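Local coordinates for methyltransferase domain-containing protein (Serratia marcescens, PDB 7CLU), which probably transfers a methyl group from S-adenosyl-L-methionine to an oxygen of a precursor in the prodigiosin biosynthetic pathway, working as a dimeric O-methyltransferase, at residues 144-148 / 176-180; 195-201 / 219-225; 155-160 / 327-333; 247-251 / 301-305. One frame throughout, in Å; residues are numbered along the deposited sequence.

Interaction 1: residues 144-148 / 176-180; sequences DFQEF and GSGIG
The glycine-rich loop that follows the first strand of a Rossmann-like methyltransferase, here Gly-Ser-Gly-Ile-Gly at 176-180, meets one turn of helix at 144-148. Gln146 and Ile179 bury the largest areas, and Gly178 lies between them. The backbones come closest where the CA atoms of Gln146 and Gly178 are 4.7 Å apart; an ideal CB on Gly178 would collide with Gln146 CB, so only glycine fits. Gln146, with chi1 m and chi2 t, extends along the loop. Its OE1 reaches 3.2 Å from Gly178 CA, and its NE2 gives a weak hydrogen bond of 3.4 Å to Gly176 O. Ile179 points toward the helix with chi1 p, setting its CG2 4.3 Å from Gln146 C and 3.2 Å from Glu147 OE1. Its branched apolar side chain fills the gap beside the helix; Glu147, with chi1 t, starts off sideways, but its carboxylate ends close to Ile179. Gly176 and Gly180 have positive phi (75° and 85°), which lets the loop turn tightly. Gln146 binds S-adenosyl-L-homocysteine in this protein, so the contact borders the cofactor site. Helix 139-152 thus faces the loop between strand 171-175 and helix 181-189, while Phe148, pointing away, packs against helix 93-107.

Interaction 2: residues 195-201 / 219-225; sequences LAICELP and RIDVVEG
Two neighbouring parallel strands of the Rossmann-like sheet, joined through helix 201-214 in a beta-alpha-beta crossover, meet here. Strands 195-199 and 221-224 run 4.6 Å apart at closest approach, with N-to-C directions 32° apart. The register pairs Ala196 with Asp221, Ile197 with Val222, Cys198 with Val223 and Glu199 with Glu224. Five backbone bonds alternate across it: Asp221 N to Leu195 O (3.0 Å), Ile197 N to Asp221 O (2.7 Å), Val223 N to Ile197 O (2.8 Å), Glu199 N to Val223 O (2.9 Å) and Gly225 N to Glu199 O (3.0 Å). Cys198 turns its backbone polar groups to the other side, bonding with Asp174 and Gly176, while Val222 O accepts from Arg208. At the opening end, water 1 donates to Arg219 O (2.7 Å) and accepts from Leu195 N (2.9 Å); water 2 donates to Leu195 O (2.5 Å) and Asp221 OD2 (2.8 Å). Arg219 lays its guanidinium over Leu195 CD1 and bonds through NH2 to Ile193 O. Ile197 and Ile220, both with chi1 m, suit the apolar layer beneath helices 181-189 and 201-214. Glu199, at the strand's C-terminal end, binds S-adenosyl-L-homocysteine in this protein. On the opposite face Cys198 CB meets Val223 CG2 at 3.9 Å, and Cys198 SG lies 3.7 Å from Gly225 CA, where an ideal CB would clash with the sulfur.

Interaction 3: residues 155-160 / 327-333; sequences PFIAGF and IAGPRTL
Arg331 lays its guanidinium flat on the ring of Phe156, centres 4.1 Å apart and planes at 7°. The off-centre cation-pi contact has Arg331 CZ 4.1 Å from the Phe156 centroid, and Arg331 CD adds a CH-pi contact at 3.6 Å. Chi1 m and an extended chain (chi2 and chi3 t) carry the arginine across the ring, while its NH1 bonds to Ser274. Phe156 and Phe160, both chi1 t and one helical turn apart, share Ile327 CD1, 3.9 Å from Phe156 CE1 and 4.1 Å from Phe160 CB. Leu333 CD2 sits 4.2 Å over the Phe160 centroid. No hydrogen bond joins the segments; glycines permit the backbone approach. Gly159 and Ala328 CA atoms are 4.6 Å apart, those of Phe156 and Gly329 4.4 Å, and an ideal CB on either glycine would clash. At Gly329's phi of 102° a CB would also press on Ala328 O. The hairpin turn between antiparallel strands 322-326 and 332-337 thus packs on helix 154-163, placing Arg331 at the S-adenosyl-L-homocysteine site of a Rossmann-like methyltransferase.

Interaction 4: residues 247-251 / 301-305; sequences HDYAP and GGIES
The probable active site of the methyltransferase includes His247, predicted to act as proton acceptor, and here Glu304 holds that histidine from a facing loop. His247 ND1 donates to Glu304 OE2 in a very short hydrogen bond, 2.4 Å and almost straight at 177°. The carboxylate oxygen lies at the edge of the imidazole, near its plane. The CA-to-CB bond of His247 points toward 301-305, chi1 p swings ND1 to the carboxylate, and chi1 and chi2 of Glu304, both m, fold the long acid back to meet it. A glutamate suits this spot because its carboxylate accepts a hydrogen bond from ND1-H, which helps to orient the ring. Trp244 stacks on the same ring. Such a His-carboxylate hydrogen bond is familiar in plant-type O-methyltransferases, whose Rossmann-like domain carries the histidine in the loop after a central strand, as 247-251 follows strand 239-243. The backbones are pinned alongside: Ile303 N donates to His247 O at 3.1 Å, and the CA atoms of Tyr249 and Gly302 come within 4.1 Å. A CB on Gly302 would clash with His247 O; one on Gly301 would strike Ala250 CB. Gly301 O receives a CA-H...O contact from Ala250 CA at 3.2 Å. Water 3 donates to Asp248 O (2.8 Å) and accepts weakly from Gly301 N (3.4 Å). Pro251 CD rests 4.0 Å from Ile303 CG2, and both residues also pack on the second subunit, against its Arg52 and Gln56.

How the interactions relate
Interactions 1 and 2 touch: Gly176 N lies 2.8 Å from Cys198 O, probably hydrogen-bonded, so the glycine loop and the first strand of the crossover are neighbours at the cofactor site. Interaction 1 is a surface contact with one weak hydrogen bond, whereas interaction 2 is partly buried and relies on regular backbone bonding. Interaction 3 reaches the same sheet at its antiparallel end, but by aromatic and apolar packing; its helix directly follows that of interaction 1. Interaction 4, also partly buried and nested within the chain loop closed by interaction 3, joins two loops through a very short His-carboxylate hydrogen bond and a backbone hydrogen bond, and is the one that meets the second subunit.

Interaction 1: residues 144-148 / 176-180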
loop_
_atom_site.group_PDB
_atom_site.type_symbol
_atom_site.label_atom_id
_atom_site.label_comp_id
_atom_site.label_asym_id
_atom_site.label_seq_id
_atom_site.Cartn_x
_atom_site.Cartn_y
_atom_site.Cartn_z
ATOM N N ASP A 144 -14.773 18.449 3.532
ATOM C CA ASP A 144 -13.357 18.159 3.771
ATOM C C ASP A 144 -12.753 17.416 2.591
ATOM O O ASP A 144 -11.612 17.682 2.188
ATOM C CB ASP A 144 -13.168 17.311 5.029
ATOM C CG ASP A 144 -13.610 18.010 6.298
ATOM O OD1 ASP A 144 -13.863 19.230 6.257
ATOM O OD2 ASP A 144 -13.687 17.313 7.345
ATOM N N PHE A 145 -13.496 16.449 2.051
ATOM C CA PHE A 145 -13.022 15.688 0.905
ATOM C C PHE A 145 -12.807 16.600 -0.295
ATOM O O PHE A 145 -11.755 16.564 -0.951
ATOM C CB PHE A 145 -14.036 14.589 0.588
ATOM C CG PHE A 145 -13.797 13.879 -0.715
ATOM C CD1 PHE A 145 -12.796 12.931 -0.830
ATOM C CD2 PHE A 145 -14.601 14.135 -1.816
ATOM C CE1 PHE A 145 -12.582 12.257 -2.019
ATOM C CE2 PHE A 145 -14.393 13.471 -3.015
ATOM C CZ PHE A 145 -13.380 12.524 -3.115
ATOM N N GLN A 146 -13.790 17.449 -0.579
ATOM C CA GLN A 146 -13.721 18.249 -1.791
ATOM C C GLN A 146 -12.643 19.319 -1.687
ATOM O O GLN A 146 -11.982 19.629 -2.685
ATOM C CB GLN A 146 -15.103 18.831 -2.084
ATOM C CG GLN A 146 -16.104 17.721 -2.467
ATOM C CD GLN A 146 -17.381 18.227 -3.093
ATOM O OE1 GLN A 146 -18.087 19.054 -2.515
ATOM N NE2 GLN A 146 -17.697 17.717 -4.276
ATOM N N GLU A 147 -12.409 19.854 -0.488
ATOM C CA GLU A 147 -11.347 20.836 -0.335
ATOM C C GLU A 147 -9.971 20.183 -0.444
ATOM O O GLU A 147 -9.037 20.794 -0.968
ATOM C CB GLU A 147 -11.513 21.592 0.987
ATOM C CG GLU A 147 -10.458 22.673 1.204
ATOM C CD GLU A 147 -11.024 24.087 1.161
ATOM O OE1 GLU A 147 -12.266 24.241 1.221
ATOM O OE2 GLU A 147 -10.220 25.043 1.050
ATOM N N PHE A 148 -9.826 18.942 0.013
ATOM C CA PHE A 148 -8.592 18.221 -0.268
ATOM C C PHE A 148 -8.400 18.021 -1.772
ATOM O O PHE A 148 -7.335 18.329 -2.325
ATOM C CB PHE A 148 -8.593 16.885 0.451
ATOM C CG PHE A 148 -7.399 16.056 0.150
ATOM C CD1 PHE A 148 -6.167 16.375 0.712
ATOM C CD2 PHE A 148 -7.490 14.976 -0.703
ATOM C CE1 PHE A 148 -5.042 15.611 0.442
ATOM C CE2 PHE A 148 -6.369 14.202 -0.980
ATOM C CZ PHE A 148 -5.143 14.527 -0.408
ATOM N N GLY A 176 -21.997 20.814 -8.502
ATOM C CA GLY A 176 -21.424 20.073 -7.397
ATOM C C GLY A 176 -19.972 20.394 -7.143
ATOM O O GLY A 176 -19.234 19.531 -6.653
ATOM N N SER A 177 -19.537 21.604 -7.515
ATOM C CA SER A 177 -18.246 22.159 -7.115
ATOM C C SER A 177 -17.994 21.901 -5.637
ATOM O O SER A 177 -18.865 22.131 -4.793
ATOM C CB SER A 177 -18.222 23.676 -7.366
ATOM O OG SER A 177 -17.698 24.058 -8.628
ATOM N N GLY A 178 -16.798 21.438 -5.318
ATOM C CA GLY A 178 -16.449 21.429 -3.919
ATOM C C GLY A 178 -16.406 22.847 -3.384
ATOM O O GLY A 178 -17.224 23.244 -2.543
ATOM N N ILE A 179 -15.456 23.629 -3.884
ATOM C CA ILE A 179 -15.079 24.855 -3.201
ATOM C C ILE A 179 -15.038 26.041 -4.157
ATOM O O ILE A 179 -14.593 27.129 -3.777
ATOM C CB ILE A 179 -13.723 24.675 -2.494
ATOM C CG1 ILE A 179 -12.620 24.438 -3.524
ATOM C CG2 ILE A 179 -13.779 23.511 -1.499
ATOM C CD1 ILE A 179 -11.220 24.639 -2.972
ATOM N N GLY A 180 -15.493 25.854 -5.394
ATOM C CA GLY A 180 -15.583 26.979 -6.314
ATOM C C GLY A 180 -14.317 27.324 -7.070
ATOM O O GLY A 180 -14.299 28.345 -7.770
#

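Interaction 2: residues 195-201 / 219-225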
loop_
_atom_site.group_PDB
_atom_site.type_symbol
_atom_site.label_atom_id
_atom_site.label_comp_id
_atom_site.label_asym_id
_atom_site.label_seq_id
_atom_site.Cartn_x
_atom_site.Cartn_y
_atom_site.Cartn_z
ATOM N N LEU A 195 -21.539 33.249 -14.180
ATOM C CA LEU A 195 -20.960 32.112 -13.478
ATOM C C LEU A 195 -21.832 31.693 -12.306
ATOM O O LEU A 195 -22.348 32.534 -11.563
ATOM C CB LEU A 195 -19.548 32.433 -12.967
ATOM C CG LEU A 195 -18.451 32.665 -14.009
ATOM C CD1 LEU A 195 -17.177 33.135 -13.310
ATOM C CD2 LEU A 195 -18.188 31.385 -14.789
ATOM N N ALA A 196 -21.929 30.383 -12.109
ATOM C CA ALA A 196 -22.790 29.840 -11.071
ATOM C C ALA A 196 -22.279 28.470 -10.657
ATOM O O ALA A 196 -21.618 27.770 -11.425
ATOM C CB ALA A 196 -24.248 29.737 -11.538
ATOM N N ILE A 197 -22.605 28.090 -9.432
ATOM C CA ILE A 197 -22.401 26.732 -8.968
ATOM C C ILE A 197 -23.737 26.204 -8.463
ATOM O O ILE A 197 -24.454 26.915 -7.755
ATOM C CB ILE A 197 -21.338 26.671 -7.863
ATOM C CG1 ILE A 197 -19.985 27.165 -8.403
ATOM C CG2 ILE A 197 -21.250 25.258 -7.307
ATOM C CD1 ILE A 197 -19.031 27.568 -7.326
ATOM N N CYS A 198 -24.062 24.967 -8.817
ATOM C CA CYS A 198 -25.248 24.283 -8.299
ATOM C C CYS A 198 -24.840 23.330 -7.176
ATOM O O CYS A 198 -24.034 22.424 -7.402
ATOM C CB CYS A 198 -25.961 23.516 -9.404
ATOM S SG CYS A 198 -27.503 22.762 -8.825
ATOM N N GLU A 199 -25.380 23.549 -5.968
ATOM C CA GLU A 199 -25.057 22.726 -4.805
ATOM C C GLU A 199 -26.333 22.163 -4.200
ATOM O O GLU A 199 -27.403 22.762 -4.322
ATOM C CB GLU A 199 -24.322 23.513 -3.711
ATOM C CG GLU A 199 -22.869 23.828 -4.022
ATOM C CD GLU A 199 -22.057 22.587 -4.319
ATOM O OE1 GLU A 199 -22.059 21.661 -3.479
ATOM O OE2 GLU A 199 -21.425 22.539 -5.395
ATOM N N LEU A 200 -26.199 21.018 -3.532
ATOM C CA LEU A 200 -27.281 20.501 -2.709
ATOM C C LEU A 200 -27.708 21.567 -1.704
ATOM O O LEU A 200 -26.857 22.300 -1.188
ATOM C CB LEU A 200 -26.840 19.238 -1.960
ATOM C CG LEU A 200 -26.681 17.928 -2.726
ATOM C CD1 LEU A 200 -26.212 16.835 -1.770
ATOM C CD2 LEU A 200 -27.978 17.531 -3.409
ATOM N N PRO A 201 -29.002 21.684 -1.405
ATOM C CA PRO A 201 -29.450 22.699 -0.435
ATOM C C PRO A 201 -28.701 22.677 0.892
ATOM O O PRO A 201 -28.594 23.724 1.542
ATOM C CB PRO A 201 -30.940 22.371 -0.246
ATOM C CG PRO A 201 -31.247 21.238 -1.206
ATOM C CD PRO A 201 -30.124 21.107 -2.160
ATOM N N ARG A 219 -19.681 37.653 -7.899
ATOM C CA ARG A 219 -19.252 37.207 -9.217
ATOM C C ARG A 219 -19.805 35.828 -9.577
ATOM O O ARG A 219 -20.031 35.542 -10.761
ATOM C CB ARG A 219 -17.720 37.192 -9.268
ATOM C CG ARG A 219 -17.130 36.846 -10.620
ATOM C CD ARG A 219 -17.255 38.004 -11.605
ATOM N NE ARG A 219 -16.766 37.628 -12.931
ATOM C CZ ARG A 219 -17.457 36.892 -13.796
ATOM N NH1 ARG A 219 -18.672 36.451 -13.475
ATOM N NH2 ARG A 219 -16.936 36.588 -14.982
ATOM N N ILE A 220 -20.014 34.966 -8.583
ATOM C CA ILE A 220 -20.375 33.565 -8.795
ATOM C C ILE A 220 -21.612 33.253 -7.956
ATOM O O ILE A 220 -21.558 33.301 -6.721
ATOM C CB ILE A 220 -19.214 32.620 -8.430
ATOM C CG1 ILE A 220 -17.958 32.958 -9.254
ATOM C CG2 ILE A 220 -19.613 31.154 -8.613
ATOM C CD1 ILE A 220 -16.720 32.237 -8.747
ATOM N N ASP A 221 -22.722 32.945 -8.618
ATOM C CA ASP A 221 -23.939 32.611 -7.889
ATOM C C ASP A 221 -23.919 31.158 -7.429
ATOM O O ASP A 221 -23.345 30.279 -8.078
ATOM C CB ASP A 221 -25.178 32.842 -8.753
ATOM C CG ASP A 221 -25.402 34.306 -9.078
ATOM O OD1 ASP A 221 -25.197 35.161 -8.191
ATOM O OD2 ASP A 221 -25.786 34.599 -10.229
ATOM N N VAL A 222 -24.566 30.909 -6.297
ATOM C CA VAL A 222 -24.814 29.558 -5.817
ATOM C C VAL A 222 -26.305 29.312 -5.947
ATOM O O VAL A 222 -27.112 30.035 -5.351
ATOM C CB VAL A 222 -24.344 29.361 -4.370
ATOM C CG1 VAL A 222 -24.442 27.892 -3.980
ATOM C CG2 VAL A 222 -22.917 29.856 -4.222
ATOM N N VAL A 223 -26.671 28.326 -6.753
ATOM C CA VAL A 223 -28.057 27.901 -6.853
ATOM C C VAL A 223 -28.182 26.508 -6.258
ATOM O O VAL A 223 -27.218 25.746 -6.164
ATOM C CB VAL A 223 -28.570 27.919 -8.296
ATOM C CG1 VAL A 223 -28.483 29.345 -8.866
ATOM C CG2 VAL A 223 -27.810 26.908 -9.133
ATOM N N GLU A 224 -29.398 26.169 -5.865
ATOM C CA GLU A 224 -29.627 24.908 -5.190
ATOM C C GLU A 224 -30.306 23.928 -6.130
ATOM O O GLU A 224 -31.091 24.308 -7.004
ATOM C CB GLU A 224 -30.435 25.137 -3.915
ATOM C CG GLU A 224 -29.683 26.048 -2.950
ATOM C CD GLU A 224 -30.486 26.437 -1.732
ATOM O OE1 GLU A 224 -30.411 27.616 -1.321
ATOM O OE2 GLU A 224 -31.181 25.561 -1.180
ATOM N N GLY A 225 -29.955 22.662 -5.972
ATOM C CA GLY A 225 -30.451 21.640 -6.868
ATOM C C GLY A 225 -29.901 20.285 -6.486
ATOM O O GLY A 225 -29.158 20.137 -5.507
HETATM O O HOH W 1 -21.770 35.768 -12.839
HETATM O O HOH W 2 -24.456 33.531 -12.400
#

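Interaction 3: residues 155-160 / 327-333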
loop_
_atom_site.group_PDB
_atom_site.type_symbol
_atom_site.label_atom_id
_atom_site.label_comp_id
_atom_site.label_asym_id
_atom_site.label_seq_id
_atom_site.Cartn_x
_atom_site.Cartn_y
_atom_site.Cartn_z
ATOM N N PRO A 155 -3.814 21.367 -11.743
ATOM C CA PRO A 155 -3.457 21.190 -13.162
ATOM C C PRO A 155 -4.653 20.972 -14.069
ATOM O O PRO A 155 -4.612 21.412 -15.222
ATOM C CB PRO A 155 -2.527 19.974 -13.149
ATOM C CG PRO A 155 -1.929 19.993 -11.762
ATOM C CD PRO A 155 -3.070 20.431 -10.878
ATOM N N PHE A 156 -5.711 20.302 -13.603
ATOM C CA PHE A 156 -6.919 20.201 -14.421
ATOM C C PHE A 156 -7.531 21.574 -14.646
ATOM O O PHE A 156 -7.899 21.931 -15.773
ATOM C CB PHE A 156 -7.945 19.266 -13.766
ATOM C CG PHE A 156 -9.365 19.530 -14.202
ATOM C CD1 PHE A 156 -9.752 19.302 -15.514
ATOM C CD2 PHE A 156 -10.302 20.021 -13.312
ATOM C CE1 PHE A 156 -11.058 19.563 -15.943
ATOM C CE2 PHE A 156 -11.606 20.272 -13.726
ATOM C CZ PHE A 156 -11.981 20.048 -15.049
ATOM N N ILE A 157 -7.668 22.354 -13.572
ATOM C CA ILE A 157 -8.346 23.644 -13.668
ATOM C C ILE A 157 -7.571 24.575 -14.588
ATOM O O ILE A 157 -8.132 25.184 -15.504
ATOM C CB ILE A 157 -8.527 24.257 -12.269
ATOM C CG1 ILE A 157 -9.614 23.517 -11.501
ATOM C CG2 ILE A 157 -8.819 25.742 -12.375
ATOM C CD1 ILE A 157 -9.593 23.786 -10.031
ATOM N N ALA A 158 -6.258 24.675 -14.365
ATOM C CA ALA A 158 -5.407 25.496 -15.221
ATOM C C ALA A 158 -5.505 25.073 -16.684
ATOM O O ALA A 158 -5.604 25.923 -17.572
ATOM C CB ALA A 158 -3.954 25.426 -14.732
ATOM N N GLY A 159 -5.509 23.766 -16.951
ATOM C CA GLY A 159 -5.573 23.300 -18.326
ATOM C C GLY A 159 -6.951 23.445 -18.940
ATOM O O GLY A 159 -7.072 23.624 -20.157
ATOM N N PHE A 160 -8.002 23.356 -18.117
ATOM C CA PHE A 160 -9.354 23.636 -18.586
ATOM C C PHE A 160 -9.492 25.112 -18.967
ATOM O O PHE A 160 -9.916 25.437 -20.078
ATOM C CB PHE A 160 -10.364 23.237 -17.497
ATOM C CG PHE A 160 -11.786 23.012 -17.998
ATOM C CD1 PHE A 160 -12.112 23.123 -19.346
ATOM C CD2 PHE A 160 -12.793 22.677 -17.100
ATOM C CE1 PHE A 160 -13.427 22.911 -19.776
ATOM C CE2 PHE A 160 -14.106 22.469 -17.529
ATOM C CZ PHE A 160 -14.415 22.594 -18.867
ATOM N N ILE A 327 -7.392 17.879 -22.935
ATOM C CA ILE A 327 -6.855 19.114 -22.377
ATOM C C ILE A 327 -5.654 18.754 -21.509
ATOM O O ILE A 327 -5.478 17.603 -21.094
ATOM C CB ILE A 327 -7.901 19.903 -21.542
ATOM C CG1 ILE A 327 -8.517 19.009 -20.457
ATOM C CG2 ILE A 327 -9.005 20.486 -22.419
ATOM C CD1 ILE A 327 -9.194 19.793 -19.363
ATOM N N ALA A 328 -4.829 19.758 -21.227
ATOM C CA ALA A 328 -3.750 19.561 -20.270
ATOM C C ALA A 328 -4.323 19.179 -18.908
ATOM O O ALA A 328 -5.445 19.553 -18.548
ATOM C CB ALA A 328 -2.890 20.821 -20.142
ATOM N N GLY A 329 -3.533 18.433 -18.140
ATOM C CA GLY A 329 -3.967 17.982 -16.839
ATOM C C GLY A 329 -4.397 16.534 -16.863
ATOM O O GLY A 329 -4.360 15.868 -17.898
ATOM N N PRO A 330 -4.797 16.006 -15.706
ATOM C CA PRO A 330 -5.117 14.578 -15.627
ATOM C C PRO A 330 -6.528 14.224 -16.082
ATOM O O PRO A 330 -6.827 13.027 -16.211
ATOM C CB PRO A 330 -4.927 14.264 -14.136
ATOM C CG PRO A 330 -5.249 15.545 -13.438
ATOM C CD PRO A 330 -4.843 16.668 -14.389
ATOM N N ARG A 331 -7.403 15.197 -16.321
ATOM C CA ARG A 331 -8.765 14.868 -16.729
ATOM C C ARG A 331 -8.916 14.941 -18.247
ATOM O O ARG A 331 -8.108 15.545 -18.954
ATOM C CB ARG A 331 -9.792 15.792 -16.058
ATOM C CG ARG A 331 -9.829 15.660 -14.549
ATOM C CD ARG A 331 -11.045 16.301 -13.927
ATOM N NE ARG A 331 -10.827 16.540 -12.507
ATOM C CZ ARG A 331 -11.710 17.097 -11.693
ATOM N NH1 ARG A 331 -12.896 17.484 -12.155
ATOM N NH2 ARG A 331 -11.392 17.290 -10.419
ATOM N N THR A 332 -9.969 14.292 -18.730
ATOM C CA THR A 332 -10.395 14.301 -20.116
ATOM C C THR A 332 -11.822 14.839 -20.162
ATOM O O THR A 332 -12.642 14.514 -19.302
ATOM C CB THR A 332 -10.324 12.879 -20.691
ATOM O OG1 THR A 332 -8.973 12.413 -20.608
ATOM C CG2 THR A 332 -10.773 12.844 -22.121
ATOM N N LEU A 333 -12.122 15.671 -21.150
ATOM C CA LEU A 333 -13.445 16.279 -21.251
ATOM C C LEU A 333 -14.332 15.421 -22.144
ATOM O O LEU A 333 -13.941 15.054 -23.260
ATOM C CB LEU A 333 -13.357 17.712 -21.803
ATOM C CG LEU A 333 -12.535 18.759 -21.050
ATOM C CD1 LEU A 333 -12.761 20.137 -21.652
ATOM C CD2 LEU A 333 -12.797 18.775 -19.530
#

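Interaction 4: residues 247-251 / 301-305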
loop_
_atom_site.group_PDB
_atom_site.type_symbol
_atom_site.label_atom_id
_atom_site.label_comp_id
_atom_site.label_asym_id
_atom_site.label_seq_id
_atom_site.Cartn_x
_atom_site.Cartn_y
_atom_site.Cartn_z
ATOM N N HIS A 247 -17.885 8.602 -12.342
ATOM C CA HIS A 247 -17.269 7.353 -11.910
ATOM C C HIS A 247 -17.580 7.000 -10.464
ATOM O O HIS A 247 -17.184 5.919 -10.021
ATOM C CB HIS A 247 -15.757 7.418 -12.119
ATOM C CG HIS A 247 -15.051 8.331 -11.170
ATOM N ND1 HIS A 247 -13.800 8.055 -10.660
ATOM C CD2 HIS A 247 -15.415 9.527 -10.651
ATOM C CE1 HIS A 247 -13.429 9.037 -9.857
ATOM N NE2 HIS A 247 -14.394 9.939 -9.830
ATOM N N ASP A 248 -18.252 7.868 -9.717
ATOM C CA ASP A 248 -18.680 7.521 -8.371
ATOM C C ASP A 248 -19.905 6.615 -8.371
ATOM O O ASP A 248 -20.229 6.050 -7.322
ATOM C CB ASP A 248 -18.987 8.795 -7.567
ATOM C CG ASP A 248 -17.781 9.705 -7.440
ATOM O OD1 ASP A 248 -16.644 9.202 -7.490
ATOM O OD2 ASP A 248 -17.970 10.926 -7.290
ATOM N N TYR A 249 -20.570 6.454 -9.517
ATOM C CA TYR A 249 -21.858 5.781 -9.604
ATOM C C TYR A 249 -21.831 4.670 -10.645
ATOM O O TYR A 249 -21.028 4.672 -11.582
ATOM C CB TYR A 249 -22.973 6.780 -9.949
ATOM C CG TYR A 249 -23.070 7.874 -8.920
ATOM C CD1 TYR A 249 -23.687 7.646 -7.692
ATOM C CD2 TYR A 249 -22.491 9.117 -9.146
ATOM C CE1 TYR A 249 -23.751 8.640 -6.732
ATOM C CE2 TYR A 249 -22.547 10.111 -8.194
ATOM C CZ TYR A 249 -23.174 9.866 -6.988
ATOM O OH TYR A 249 -23.228 10.858 -6.039
ATOM N N ALA A 250 -22.735 3.712 -10.466
ATOM C CA ALA A 250 -22.922 2.686 -11.472
ATOM C C ALA A 250 -23.351 3.329 -12.791
ATOM O O ALA A 250 -23.969 4.401 -12.801
ATOM C CB ALA A 250 -23.973 1.668 -11.021
ATOM N N PRO A 251 -23.026 2.693 -13.915
ATOM C CA PRO A 251 -23.445 3.226 -15.226
ATOM C C PRO A 251 -24.922 3.568 -15.329
ATOM O O PRO A 251 -25.270 4.603 -15.921
ATOM C CB PRO A 251 -23.060 2.088 -16.181
ATOM C CG PRO A 251 -21.861 1.472 -15.527
ATOM C CD PRO A 251 -22.133 1.529 -14.047
ATOM N N GLY A 301 -21.570 1.287 -6.526
ATOM C CA GLY A 301 -21.379 0.736 -7.856
ATOM C C GLY A 301 -20.445 1.542 -8.737
ATOM O O GLY A 301 -20.422 1.361 -9.963
ATOM N N GLY A 302 -19.661 2.424 -8.121
ATOM C CA GLY A 302 -18.699 3.200 -8.881
ATOM C C GLY A 302 -17.710 2.321 -9.623
ATOM O O GLY A 302 -17.391 1.197 -9.207
ATOM N N ILE A 303 -17.194 2.871 -10.726
ATOM C CA ILE A 303 -16.348 2.168 -11.681
ATOM C C ILE A 303 -15.727 3.209 -12.615
ATOM O O ILE A 303 -16.289 4.289 -12.808
ATOM C CB ILE A 303 -17.163 1.124 -12.463
ATOM C CG1 ILE A 303 -16.254 0.172 -13.245
ATOM C CG2 ILE A 303 -18.157 1.805 -13.419
ATOM C CD1 ILE A 303 -16.853 -1.241 -13.453
ATOM N N GLU A 304 -14.550 2.918 -13.161
ATOM C CA GLU A 304 -13.978 3.721 -14.227
ATOM C C GLU A 304 -14.383 3.109 -15.567
ATOM O O GLU A 304 -14.661 1.905 -15.661
ATOM C CB GLU A 304 -12.450 3.806 -14.093
ATOM C CG GLU A 304 -11.960 4.304 -12.713
ATOM C CD GLU A 304 -12.395 5.736 -12.421
ATOM O OE1 GLU A 304 -12.607 6.507 -13.384
ATOM O OE2 GLU A 304 -12.535 6.090 -11.228
ATOM N N SER A 305 -14.461 3.957 -16.593
ATOM C CA SER A 305 -14.913 3.554 -17.918
ATOM C C SER A 305 -13.976 4.111 -18.986
ATOM O O SER A 305 -13.221 5.058 -18.753
ATOM C CB SER A 305 -16.347 4.027 -18.190
ATOM O OG SER A 305 -17.214 3.739 -17.105
HETATM O O HOH W 3 -22.172 4.584 -5.840
#